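Local coordinates for Serine/threonine-protein kinase Tel1 (Chaetomium thermophilum, PDB 6SKY) that probably phosphorylates proteins at serine or threonine followed by glutamine, using ATP, to activate checkpoint signalling when DNA is damaged, at residues R2818-R2829 with L2910-N2921. Numbering follows the deposited sequence.
Sequences RRCCEFTLDALR and LSKTLSVMATVN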
ATOM      1  N   ARG A2818      13.510   2.222 -18.290  1.00 18.51           N
ATOM      2  CA  ARG A2818      13.397   1.800 -16.903  1.00 18.51           C
ATOM      3  C   ARG A2818      11.943   1.663 -16.475  1.00 18.51           C
ATOM      4  O   ARG A2818      11.585   0.715 -15.768  1.00 18.51           O
ATOM      5  CB  ARG A2818      14.135   2.788 -16.020  1.00 18.51           C
ATOM      6  CG  ARG A2818      14.533   2.238 -14.701  1.00 18.51           C
ATOM      7  CD  ARG A2818      15.342   3.237 -13.934  1.00 18.51           C
ATOM      8  NE  ARG A2818      16.663   3.421 -14.512  1.00 18.51           N
ATOM      9  CZ  ARG A2818      17.757   2.823 -14.068  1.00 18.51           C
ATOM     10  NH1 ARG A2818      18.916   3.051 -14.653  1.00 18.51           N
ATOM     11  NH2 ARG A2818      17.688   2.003 -13.039  1.00 18.51           N
ATOM     12  N   ARG A2819      11.082   2.574 -16.919  1.00 22.26           N
ATOM     13  CA  ARG A2819       9.668   2.469 -16.593  1.00 22.26           C
ATOM     14  C   ARG A2819       9.039   1.249 -17.243  1.00 22.26           C
ATOM     15  O   ARG A2819       8.193   0.591 -16.637  1.00 22.26           O
ATOM     16  CB  ARG A2819       8.929   3.730 -17.016  1.00 22.26           C
ATOM     17  CG  ARG A2819       9.354   4.970 -16.293  1.00 22.26           C
ATOM     18  CD  ARG A2819       8.305   5.447 -15.354  1.00 22.26           C
ATOM     19  NE  ARG A2819       7.083   5.816 -16.045  1.00 22.26           N
ATOM     20  CZ  ARG A2819       5.941   6.077 -15.427  1.00 22.26           C
ATOM     21  NH1 ARG A2819       4.866   6.404 -16.123  1.00 22.26           N
ATOM     22  NH2 ARG A2819       5.876   6.001 -14.112  1.00 22.26           N
ATOM     23  N   CYS A2820       9.436   0.923 -18.468  1.00 22.40           N
ATOM     24  CA  CYS A2820       8.850  -0.236 -19.122  1.00 22.40           C
ATOM     25  C   CYS A2820       9.388  -1.538 -18.558  1.00 22.40           C
ATOM     26  O   CYS A2820       8.651  -2.522 -18.490  1.00 22.40           O
ATOM     27  CB  CYS A2820       9.081  -0.163 -20.626  1.00 22.40           C
ATOM     28  SG  CYS A2820       8.055   1.058 -21.435  1.00 22.40           S
ATOM     29  N   CYS A2821      10.649  -1.561 -18.132  1.00 17.76           N
ATOM     30  CA  CYS A2821      11.159  -2.695 -17.373  1.00 17.76           C
ATOM     31  C   CYS A2821      10.357  -2.907 -16.101  1.00 17.76           C
ATOM     32  O   CYS A2821      10.004  -4.041 -15.766  1.00 17.76           O
ATOM     33  CB  CYS A2821      12.631  -2.481 -17.037  1.00 17.76           C
ATOM     34  SG  CYS A2821      13.781  -2.819 -18.339  1.00 17.76           S
ATOM     35  N   GLU A2822      10.043  -1.828 -15.386  1.00 22.51           N
ATOM     36  CA  GLU A2822       9.293  -1.961 -14.142  1.00 22.51           C
ATOM     37  C   GLU A2822       7.862  -2.414 -14.386  1.00 22.51           C
ATOM     38  O   GLU A2822       7.349  -3.252 -13.645  1.00 22.51           O
ATOM     39  CB  GLU A2822       9.319  -0.648 -13.372  1.00 22.51           C
ATOM     40  CG  GLU A2822      10.625  -0.404 -12.663  1.00 22.51           C
ATOM     41  CD  GLU A2822      10.817   1.039 -12.265  1.00 22.51           C
ATOM     42  OE1 GLU A2822       9.851   1.817 -12.358  1.00 22.51           O
ATOM     43  OE2 GLU A2822      11.941   1.402 -11.865  1.00 22.51           O
ATOM     44  N   PHE A2823       7.199  -1.885 -15.413  1.00 20.59           N
ATOM     45  CA  PHE A2823       5.844  -2.337 -15.720  1.00 20.59           C
ATOM     46  C   PHE A2823       5.826  -3.799 -16.140  1.00 20.59           C
ATOM     47  O   PHE A2823       4.956  -4.562 -15.712  1.00 20.59           O
ATOM     48  CB  PHE A2823       5.228  -1.478 -16.818  1.00 20.59           C
ATOM     49  CG  PHE A2823       4.937  -0.083 -16.401  1.00 20.59           C
ATOM     50  CD1 PHE A2823       4.380   0.183 -15.175  1.00 20.59           C
ATOM     51  CD2 PHE A2823       5.225   0.971 -17.235  1.00 20.59           C
ATOM     52  CE1 PHE A2823       4.121   1.470 -14.790  1.00 20.59           C
ATOM     53  CE2 PHE A2823       4.968   2.256 -16.847  1.00 20.59           C
ATOM     54  CZ  PHE A2823       4.416   2.503 -15.627  1.00 20.59           C
ATOM     55  N   THR A2824       6.776  -4.209 -16.981  1.00 19.53           N
ATOM     56  CA  THR A2824       6.842  -5.602 -17.399  1.00 19.53           C
ATOM     57  C   THR A2824       7.055  -6.519 -16.209  1.00 19.53           C
ATOM     58  O   THR A2824       6.344  -7.512 -16.048  1.00 19.53           O
ATOM     59  CB  THR A2824       7.962  -5.797 -18.416  1.00 19.53           C
ATOM     60  OG1 THR A2824       7.848  -4.824 -19.450  1.00 19.53           O
ATOM     61  CG2 THR A2824       7.882  -7.161 -19.029  1.00 19.53           C
ATOM     62  N   LEU A2825       8.044  -6.214 -15.370  1.00 20.64           N
ATOM     63  CA  LEU A2825       8.340  -7.087 -14.242  1.00 20.64           C
ATOM     64  C   LEU A2825       7.197  -7.111 -13.242  1.00 20.64           C
ATOM     65  O   LEU A2825       6.897  -8.157 -12.662  1.00 20.64           O
ATOM     66  CB  LEU A2825       9.627  -6.647 -13.563  1.00 20.64           C
ATOM     67  CG  LEU A2825      10.051  -7.515 -12.392  1.00 20.64           C
ATOM     68  CD1 LEU A2825      10.351  -8.907 -12.869  1.00 20.64           C
ATOM     69  CD2 LEU A2825      11.245  -6.917 -11.710  1.00 20.64           C
ATOM     70  N   ASP A2826       6.539  -5.976 -13.037  1.00 24.49           N
ATOM     71  CA  ASP A2826       5.409  -5.934 -12.130  1.00 24.49           C
ATOM     72  C   ASP A2826       4.256  -6.777 -12.642  1.00 24.49           C
ATOM     73  O   ASP A2826       3.587  -7.453 -11.859  1.00 24.49           O
ATOM     74  CB  ASP A2826       4.971  -4.492 -11.937  1.00 24.49           C
ATOM     75  CG  ASP A2826       4.003  -4.333 -10.806  1.00 24.49           C
ATOM     76  OD1 ASP A2826       3.865  -5.277 -10.002  1.00 24.49           O
ATOM     77  OD2 ASP A2826       3.376  -3.260 -10.716  1.00 24.49           O
ATOM     78  N   ALA A2827       3.997  -6.750 -13.949  1.00 23.31           N
ATOM     79  CA  ALA A2827       2.953  -7.607 -14.495  1.00 23.31           C
ATOM     80  C   ALA A2827       3.359  -9.071 -14.482  1.00 23.31           C
ATOM     81  O   ALA A2827       2.498  -9.944 -14.391  1.00 23.31           O
ATOM     82  CB  ALA A2827       2.603  -7.179 -15.913  1.00 23.31           C
ATOM     83  N   LEU A2828       4.650  -9.364 -14.587  1.00 22.02           N
ATOM     84  CA  LEU A2828       5.083 -10.755 -14.594  1.00 22.02           C
ATOM     85  C   LEU A2828       4.968 -11.379 -13.218  1.00 22.02           C
ATOM     86  O   LEU A2828       4.524 -12.520 -13.092  1.00 22.02           O
ATOM     87  CB  LEU A2828       6.517 -10.876 -15.096  1.00 22.02           C
ATOM     88  CG  LEU A2828       6.742 -10.886 -16.599  1.00 22.02           C
ATOM     89  CD1 LEU A2828       8.190 -11.136 -16.906  1.00 22.02           C
ATOM     90  CD2 LEU A2828       5.873 -11.925 -17.246  1.00 22.02           C
ATOM     91  N   ARG A2829       5.380 -10.671 -12.175  1.00 25.62           N
ATOM     92  CA  ARG A2829       5.273 -11.280 -10.858  1.00 25.62           C
ATOM     93  C   ARG A2829       3.860 -11.235 -10.299  1.00 25.62           C
ATOM     94  O   ARG A2829       3.631 -11.762  -9.213  1.00 25.62           O
ATOM     95  CB  ARG A2829       6.254 -10.640  -9.874  1.00 25.62           C
ATOM     96  CG  ARG A2829       6.202  -9.168  -9.817  1.00 25.62           C
ATOM     97  CD  ARG A2829       6.746  -8.636  -8.522  1.00 25.62           C
ATOM     98  NE  ARG A2829       8.190  -8.743  -8.409  1.00 25.62           N
ATOM     99  CZ  ARG A2829       8.891  -8.124  -7.470  1.00 25.62           C
ATOM    100  NH1 ARG A2829      10.203  -8.262  -7.414  1.00 25.62           N
ATOM    101  NH2 ARG A2829       8.271  -7.365  -6.589  1.00 25.62           N
ATOM    102  N   LEU A2910      10.526 -14.367  -9.386  1.00 25.27           N
ATOM    103  CA  LEU A2910       9.224 -13.720  -9.413  1.00 25.27           C
ATOM    104  C   LEU A2910       8.676 -13.483  -8.017  1.00 25.27           C
ATOM    105  O   LEU A2910       7.463 -13.353  -7.845  1.00 25.27           O
ATOM    106  CB  LEU A2910       8.232 -14.551 -10.221  1.00 25.27           C
ATOM    107  CG  LEU A2910       8.418 -14.679 -11.726  1.00 25.27           C
ATOM    108  CD1 LEU A2910       7.369 -15.585 -12.286  1.00 25.27           C
ATOM    109  CD2 LEU A2910       8.329 -13.328 -12.371  1.00 25.27           C
ATOM    110  N   SER A2911       9.544 -13.427  -7.018  1.00 27.55           N
ATOM    111  CA  SER A2911       9.127 -13.273  -5.638  1.00 27.55           C
ATOM    112  C   SER A2911       9.015 -11.802  -5.291  1.00 27.55           C
ATOM    113  O   SER A2911       9.846 -10.995  -5.704  1.00 27.55           O
ATOM    114  CB  SER A2911      10.120 -13.952  -4.704  1.00 27.55           C
ATOM    115  OG  SER A2911      11.415 -13.428  -4.911  1.00 27.55           O
ATOM    116  N   LYS A2912       7.996 -11.464  -4.509  1.00 28.50           N
ATOM    117  CA  LYS A2912       7.685 -10.084  -4.179  1.00 28.50           C
ATOM    118  C   LYS A2912       8.450  -9.575  -2.970  1.00 28.50           C
ATOM    119  O   LYS A2912       8.010  -8.616  -2.332  1.00 28.50           O
ATOM    120  CB  LYS A2912       6.186  -9.932  -3.957  1.00 28.50           C
ATOM    121  CG  LYS A2912       5.364 -10.470  -5.087  1.00 28.50           C
ATOM    122  CD  LYS A2912       4.003  -9.838  -5.115  1.00 28.50           C
ATOM    123  CE  LYS A2912       3.267 -10.218  -6.371  1.00 28.50           C
ATOM    124  NZ  LYS A2912       2.037  -9.408  -6.566  1.00 28.50           N
ATOM    125  N   THR A2913       9.591 -10.183  -2.652  1.00 29.34           N
ATOM    126  CA  THR A2913      10.368  -9.766  -1.491  1.00 29.34           C
ATOM    127  C   THR A2913      10.928  -8.362  -1.673  1.00 29.34           C
ATOM    128  O   THR A2913      10.679  -7.473  -0.853  1.00 29.34           O
ATOM    129  CB  THR A2913      11.485 -10.770  -1.234  1.00 29.34           C
ATOM    130  OG1 THR A2913      10.912 -12.013  -0.822  1.00 29.34           O
ATOM    131  CG2 THR A2913      12.408 -10.270  -0.156  1.00 29.34           C
ATOM    132  N   LEU A2914      11.697  -8.142  -2.738  1.00 27.02           N
ATOM    133  CA  LEU A2914      12.144  -6.804  -3.084  1.00 27.02           C
ATOM    134  C   LEU A2914      11.064  -6.071  -3.865  1.00 27.02           C
ATOM    135  O   LEU A2914      10.111  -6.664  -4.367  1.00 27.02           O
ATOM    136  CB  LEU A2914      13.414  -6.849  -3.917  1.00 27.02           C
ATOM    137  CG  LEU A2914      14.773  -6.792  -3.247  1.00 27.02           C
ATOM    138  CD1 LEU A2914      15.028  -8.076  -2.515  1.00 27.02           C
ATOM    139  CD2 LEU A2914      15.822  -6.562  -4.302  1.00 27.02           C
ATOM    140  N   SER A2915      11.220  -4.761  -3.974  1.00 24.36           N
ATOM    141  CA  SER A2915      10.314  -4.009  -4.816  1.00 24.36           C
ATOM    142  C   SER A2915      10.756  -4.110  -6.269  1.00 24.36           C
ATOM    143  O   SER A2915      11.853  -4.571  -6.582  1.00 24.36           O
ATOM    144  CB  SER A2915      10.242  -2.555  -4.370  1.00 24.36           C
ATOM    145  OG  SER A2915      11.526  -1.974  -4.328  1.00 24.36           O
ATOM    146  N   VAL A2916       9.872  -3.694  -7.170  1.00 22.74           N
ATOM    147  CA  VAL A2916      10.209  -3.750  -8.584  1.00 22.74           C
ATOM    148  C   VAL A2916      11.292  -2.734  -8.910  1.00 22.74           C
ATOM    149  O   VAL A2916      12.192  -3.006  -9.709  1.00 22.74           O
ATOM    150  CB  VAL A2916       8.952  -3.541  -9.442  1.00 22.74           C
ATOM    151  CG1 VAL A2916       9.278  -3.753 -10.870  1.00 22.74           C
ATOM    152  CG2 VAL A2916       7.892  -4.503  -9.040  1.00 22.74           C
ATOM    153  N   MET A2917      11.236  -1.561  -8.284  1.00 26.42           N
ATOM    154  CA  MET A2917      12.251  -0.538  -8.508  1.00 26.42           C
ATOM    155  C   MET A2917      13.637  -1.043  -8.140  1.00 26.42           C
ATOM    156  O   MET A2917      14.586  -0.895  -8.913  1.00 26.42           O
ATOM    157  CB  MET A2917      11.912   0.711  -7.703  1.00 26.42           C
ATOM    158  CG  MET A2917      12.884   1.851  -7.914  1.00 26.42           C
ATOM    159  SD  MET A2917      12.972   3.035  -6.559  1.00 26.42           S
ATOM    160  CE  MET A2917      13.633   2.014  -5.255  1.00 26.42           C
ATOM    161  N   ALA A2918      13.776  -1.641  -6.959  1.00 23.12           N
ATOM    162  CA  ALA A2918      15.079  -2.112  -6.512  1.00 23.12           C
ATOM    163  C   ALA A2918      15.582  -3.264  -7.367  1.00 23.12           C
ATOM    164  O   ALA A2918      16.777  -3.345  -7.673  1.00 23.12           O
ATOM    165  CB  ALA A2918      14.999  -2.531  -5.051  1.00 23.12           C
ATOM    166  N   THR A2919      14.683  -4.161  -7.767  1.00 22.92           N
ATOM    167  CA  THR A2919      15.070  -5.279  -8.617  1.00 22.92           C
ATOM    168  C   THR A2919      15.580  -4.797  -9.964  1.00 22.92           C
ATOM    169  O   THR A2919      16.625  -5.248 -10.442  1.00 22.92           O
ATOM    170  CB  THR A2919      13.887  -6.215  -8.807  1.00 22.92           C
ATOM    171  OG1 THR A2919      13.289  -6.481  -7.540  1.00 22.92           O
ATOM    172  CG2 THR A2919      14.349  -7.503  -9.408  1.00 22.92           C
ATOM    173  N   VAL A2920      14.852  -3.876 -10.594  1.00 20.42           N
ATOM    174  CA  VAL A2920      15.274  -3.347 -11.884  1.00 20.42           C
ATOM    175  C   VAL A2920      16.571  -2.563 -11.751  1.00 20.42           C
ATOM    176  O   VAL A2920      17.426  -2.613 -12.638  1.00 20.42           O
ATOM    177  CB  VAL A2920      14.149  -2.502 -12.500  1.00 20.42           C
ATOM    178  CG1 VAL A2920      14.611  -1.837 -13.760  1.00 20.42           C
ATOM    179  CG2 VAL A2920      12.966  -3.370 -12.794  1.00 20.42           C
ATOM    180  N   ASN A2921      16.753  -1.835 -10.648  1.00 24.12           N
ATOM    181  CA  ASN A2921      18.016  -1.140 -10.432  1.00 24.12           C
ATOM    182  C   ASN A2921      19.175  -2.116 -10.388  1.00 24.12           C
ATOM    183  O   ASN A2921      20.211  -1.893 -11.017  1.00 24.12           O
ATOM    184  CB  ASN A2921      17.972  -0.334  -9.139  1.00 24.12           C
ATOM    185  CG  ASN A2921      17.145   0.903  -9.254  1.00 24.12           C
ATOM    186  OD1 ASN A2921      16.454   1.105 -10.238  1.00 24.12           O
ATOM    187  ND2 ASN A2921      17.197   1.739  -8.238  1.00 24.12           N
TER
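With CG of Arg-2829 placed between its own backbone N and carbonyl carbon (chi1 51°) and the chain bent again at chi3, the guanidinium enters the loop 2910-2915 and meets Leu-2914 O. This loop leads into helix 2916-2927 of the FATC domain, which packs across helix 2816-2828 of the PI3/PI4-kinase-type catalytic domain; the axes of the segments 2818-2828 and 2916-2921 cross at 119°, 9.5 Å apart at their closest. NH2 of Arg-2829 gives Leu-2914 O a hydrogen bond of 3.0 Å close to the guanidinium plane, and NH1 adds a weak one to the same oxygen. The flat group is sandwiched: Val-2916 CG2 lies over one face, while Ser-2911 O and Lys-2912 CA lie over the other. Were the guanidinium removed, as in an alanine at this place, Leu-2914 O would probably lose both donors and a gap would be likely to open between the loop 2910-2915 and the segment 2818-2829.

Farther along, the helices interlock. Val-2920 is a knob in the hole formed by Arg-2818, Cys-2821, Glu-2822 and Leu-2825; its CG1 faces Cys-2821 CB at 3.9 Å, and its CG2 meets Glu-2822 CG at 3.8 Å. One turn earlier, Val-2916 CG1 fits against Leu-2825 CD2 (3.8 Å), which also touches the methyl of Thr-2919. The Thr-2919 hydroxyl turns back to its own helix and donates to Ser-2915 O, while Ser-2915, the N-cap, weakly accepts from Ala-2918 N.

The kinase helix also packs on Met-2751 of helix 2732-2755 through Cys-2821 and Thr-2824, whereas Met-2917 and Ala-2918 pack on the second subunit, placing the FATC helix at the dimer interface. Asn-2921 spans both settings: its ND2 donates to Ala-2259 O of the second subunit, and its OD1 accepts a weak bond from Arg-2818 NH2 at 3.2 Å, the guanidinium and amide planes lying 77° apart.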